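PDB 3MKH: nitroalkane oxidase, which oxidises primary and secondary nitroalkanes to aldehydes or ketones with FAD, abstracting a substrate proton, consuming oxygen and releasing nitrite and hydrogen peroxide. Local coordinates for residues 291-296 with 315-320. Numbering follows the deposited sequence.
Sequences AALKFA and DLLSGV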
ATOM      1  N   ALA A 291      -6.731   6.217  21.426  1.00 22.93           N
ATOM      2  CA  ALA A 291      -7.739   7.265  21.262  1.00 22.04           C
ATOM      3  C   ALA A 291      -8.925   6.800  20.398  1.00 24.00           C
ATOM      4  O   ALA A 291     -10.078   7.123  20.684  1.00 25.06           O
ATOM      5  CB  ALA A 291      -7.106   8.532  20.692  1.00 20.41           C
ATOM      6  N   ALA A 292      -8.641   6.034  19.355  1.00 22.96           N
ATOM      7  CA  ALA A 292      -9.701   5.484  18.499  1.00 23.39           C
ATOM      8  C   ALA A 292     -10.538   4.425  19.225  1.00 25.36           C
ATOM      9  O   ALA A 292     -11.771   4.392  19.097  1.00 25.64           O
ATOM     10  CB  ALA A 292      -9.108   4.907  17.205  1.00 23.29           C
ATOM     11  N   LEU A 293      -9.869   3.565  19.985  1.00 23.04           N
ATOM     12  CA  LEU A 293     -10.554   2.536  20.766  1.00 24.32           C
ATOM     13  C   LEU A 293     -11.440   3.191  21.817  1.00 27.60           C
ATOM     14  O   LEU A 293     -12.571   2.772  22.037  1.00 31.66           O
ATOM     15  CB  LEU A 293      -9.544   1.589  21.431  1.00 26.15           C
ATOM     16  CG  LEU A 293     -10.100   0.334  22.112  1.00 30.35           C
ATOM     17  CD1 LEU A 293     -10.718  -0.597  21.088  1.00 32.51           C
ATOM     18  CD2 LEU A 293      -8.985  -0.390  22.859  1.00 28.60           C
ATOM     19  N   LYS A 294     -10.930   4.239  22.453  1.00 27.60           N
ATOM     20  CA  LYS A 294     -11.704   4.994  23.431  1.00 27.21           C
ATOM     21  C   LYS A 294     -12.966   5.590  22.795  1.00 36.49           C
ATOM     22  O   LYS A 294     -14.065   5.487  23.341  1.00 34.57           O
ATOM     23  CB  LYS A 294     -10.846   6.109  24.026  1.00 30.13           C
ATOM     24  CG  LYS A 294     -11.511   6.893  25.160  1.00 38.58           C
ATOM     25  CD  LYS A 294     -10.467   7.761  25.877  1.00 46.91           C
ATOM     26  CE  LYS A 294     -10.940   8.227  27.254  1.00 54.13           C
ATOM     27  NZ  LYS A 294     -12.105   9.147  27.168  1.00 56.94           N
ATOM     28  N   PHE A 295     -12.792   6.224  21.643  1.00 31.16           N
ATOM     29  CA  PHE A 295     -13.902   6.790  20.889  1.00 34.06           C
ATOM     30  C   PHE A 295     -14.916   5.695  20.540  1.00 31.52           C
ATOM     31  O   PHE A 295     -16.113   5.865  20.730  1.00 36.95           O
ATOM     32  CB  PHE A 295     -13.349   7.490  19.639  1.00 28.54           C
ATOM     33  CG  PHE A 295     -14.396   8.038  18.710  1.00 26.49           C
ATOM     34  CD1 PHE A 295     -14.878   7.271  17.658  1.00 28.95           C
ATOM     35  CD2 PHE A 295     -14.857   9.328  18.856  1.00 31.69           C
ATOM     36  CE1 PHE A 295     -15.827   7.773  16.783  1.00 28.87           C
ATOM     37  CE2 PHE A 295     -15.800   9.842  17.990  1.00 32.30           C
ATOM     38  CZ  PHE A 295     -16.282   9.063  16.947  1.00 33.20           C
ATOM     39  N   ALA A 296     -14.433   4.553  20.069  1.00 33.23           N
ATOM     40  CA  ALA A 296     -15.325   3.459  19.690  1.00 33.86           C
ATOM     41  C   ALA A 296     -16.099   2.882  20.872  1.00 43.56           C
ATOM     42  O   ALA A 296     -17.285   2.542  20.750  1.00 41.35           O
ATOM     43  CB  ALA A 296     -14.554   2.359  18.998  1.00 35.59           C
ATOM     44  N   ASP A 315     -11.720  -3.595  11.423  1.00 29.23           N
ATOM     45  CA  ASP A 315     -10.579  -4.010  10.621  1.00 31.86           C
ATOM     46  C   ASP A 315      -9.505  -2.925  10.535  1.00 28.69           C
ATOM     47  O   ASP A 315      -8.316  -3.222  10.518  1.00 25.89           O
ATOM     48  CB  ASP A 315     -11.020  -4.478   9.231  1.00 34.46           C
ATOM     49  CG  ASP A 315     -11.531  -5.923   9.246  1.00 47.32           C
ATOM     50  OD1 ASP A 315     -11.901  -6.418  10.346  1.00 37.99           O
ATOM     51  OD2 ASP A 315     -11.555  -6.561   8.167  1.00 46.60           O
ATOM     52  N   LEU A 316      -9.934  -1.669  10.495  1.00 28.72           N
ATOM     53  CA  LEU A 316      -8.998  -0.551  10.541  1.00 27.85           C
ATOM     54  C   LEU A 316      -8.239  -0.553  11.875  1.00 22.95           C
ATOM     55  O   LEU A 316      -7.021  -0.416  11.899  1.00 23.96           O
ATOM     56  CB  LEU A 316      -9.753   0.768  10.348  1.00 26.34           C
ATOM     57  CG  LEU A 316      -9.637   1.686   9.116  1.00 37.63           C
ATOM     58  CD1 LEU A 316      -8.746   1.191   7.988  1.00 30.09           C
ATOM     59  CD2 LEU A 316     -11.013   2.089   8.593  1.00 24.32           C
ATOM     60  N   LEU A 317      -8.946  -0.701  12.991  1.00 24.16           N
ATOM     61  CA  LEU A 317      -8.262  -0.691  14.287  1.00 23.20           C
ATOM     62  C   LEU A 317      -7.322  -1.879  14.497  1.00 25.58           C
ATOM     63  O   LEU A 317      -6.210  -1.710  14.998  1.00 20.78           O
ATOM     64  CB  LEU A 317      -9.254  -0.649  15.442  1.00 27.02           C
ATOM     65  CG  LEU A 317      -9.504   0.726  16.033  1.00 36.05           C
ATOM     66  CD1 LEU A 317     -10.347   0.605  17.289  1.00 33.06           C
ATOM     67  CD2 LEU A 317      -8.168   1.373  16.343  1.00 36.04           C
ATOM     68  N   SER A 318      -7.763  -3.085  14.138  1.00 24.29           N
ATOM     69  CA  SER A 318      -6.902  -4.240  14.335  1.00 26.33           C
ATOM     70  C   SER A 318      -5.679  -4.132  13.423  1.00 25.10           C
ATOM     71  O   SER A 318      -4.578  -4.539  13.798  1.00 24.07           O
ATOM     72  CB  SER A 318      -7.667  -5.567  14.152  1.00 28.70           C
ATOM     73  OG  SER A 318      -8.098  -5.737  12.818  1.00 31.30           O
ATOM     74  N   GLY A 319      -5.858  -3.550  12.238  1.00 23.51           N
ATOM     75  CA  GLY A 319      -4.729  -3.293  11.362  1.00 20.40           C
ATOM     76  C   GLY A 319      -3.686  -2.402  12.033  1.00 22.54           C
ATOM     77  O   GLY A 319      -2.496  -2.693  12.010  1.00 23.37           O
ATOM     78  N   VAL A 320      -4.138  -1.312  12.645  1.00 18.76           N
ATOM     79  CA  VAL A 320      -3.233  -0.468  13.407  1.00 22.26           C
ATOM     80  C   VAL A 320      -2.572  -1.234  14.560  1.00 20.02           C
ATOM     81  O   VAL A 320      -1.380  -1.099  14.783  1.00 21.84           O
ATOM     82  CB  VAL A 320      -3.947   0.783  13.962  1.00 21.30           C
ATOM     83  CG1 VAL A 320      -3.012   1.536  14.906  1.00 21.58           C
ATOM     84  CG2 VAL A 320      -4.422   1.693  12.810  1.00 22.39           C
TER
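Leu293 and Leu317 are the nearest CA pair, 7.6 Å apart, between segments 291-296 and 315-320, which run in opposite directions on helices 262-298 and 311-340. Leu317 reaches about halfway across that gap, and its forked end does the touching. Its methyl CD2 meets Ala292 CB at 3.8 Å. The other branch, CD1, lies 4.0 Å from the CA of Leu293 and thus rests against the helix backbone as well as its side chains. A second methyl contact pairs Leu293 CD1 with Leu317 CD1, also 4.0 Å apart. With CG anti to the backbone N (chi1 -171°), the Leu293 side chain crosses that of Leu317 at about a right angle. The CB bond of Leu317 is aimed at the opposing helix and, with chi1 (-98°) off a staggered value, CD1 and CD2 reach Leu293 and Ala292. Ala296 CB stands farther off, 4.9 Å from Leu317 CD1. With Phe289 one turn earlier, Ala292, Leu293 and Ala296 surround Leu317 much as a hole receives a knob. All three touching residues are buried, and no hydrogen bond joins the segments. Helix 345-374 covers Ala292 through Val370, and Tyr419 of a second subunit packs on Leu293. The side chain of Ala292 is about 4 Å from that of Val374, an FAD-binding residue, and the side chain of Leu317 is about 9 Å from a bound FAD. This is antiparallel helix packing in the C-terminal helical bundle of the acyl-CoA dehydrogenase fold, close to the tetramer interface and an FAD-binding site.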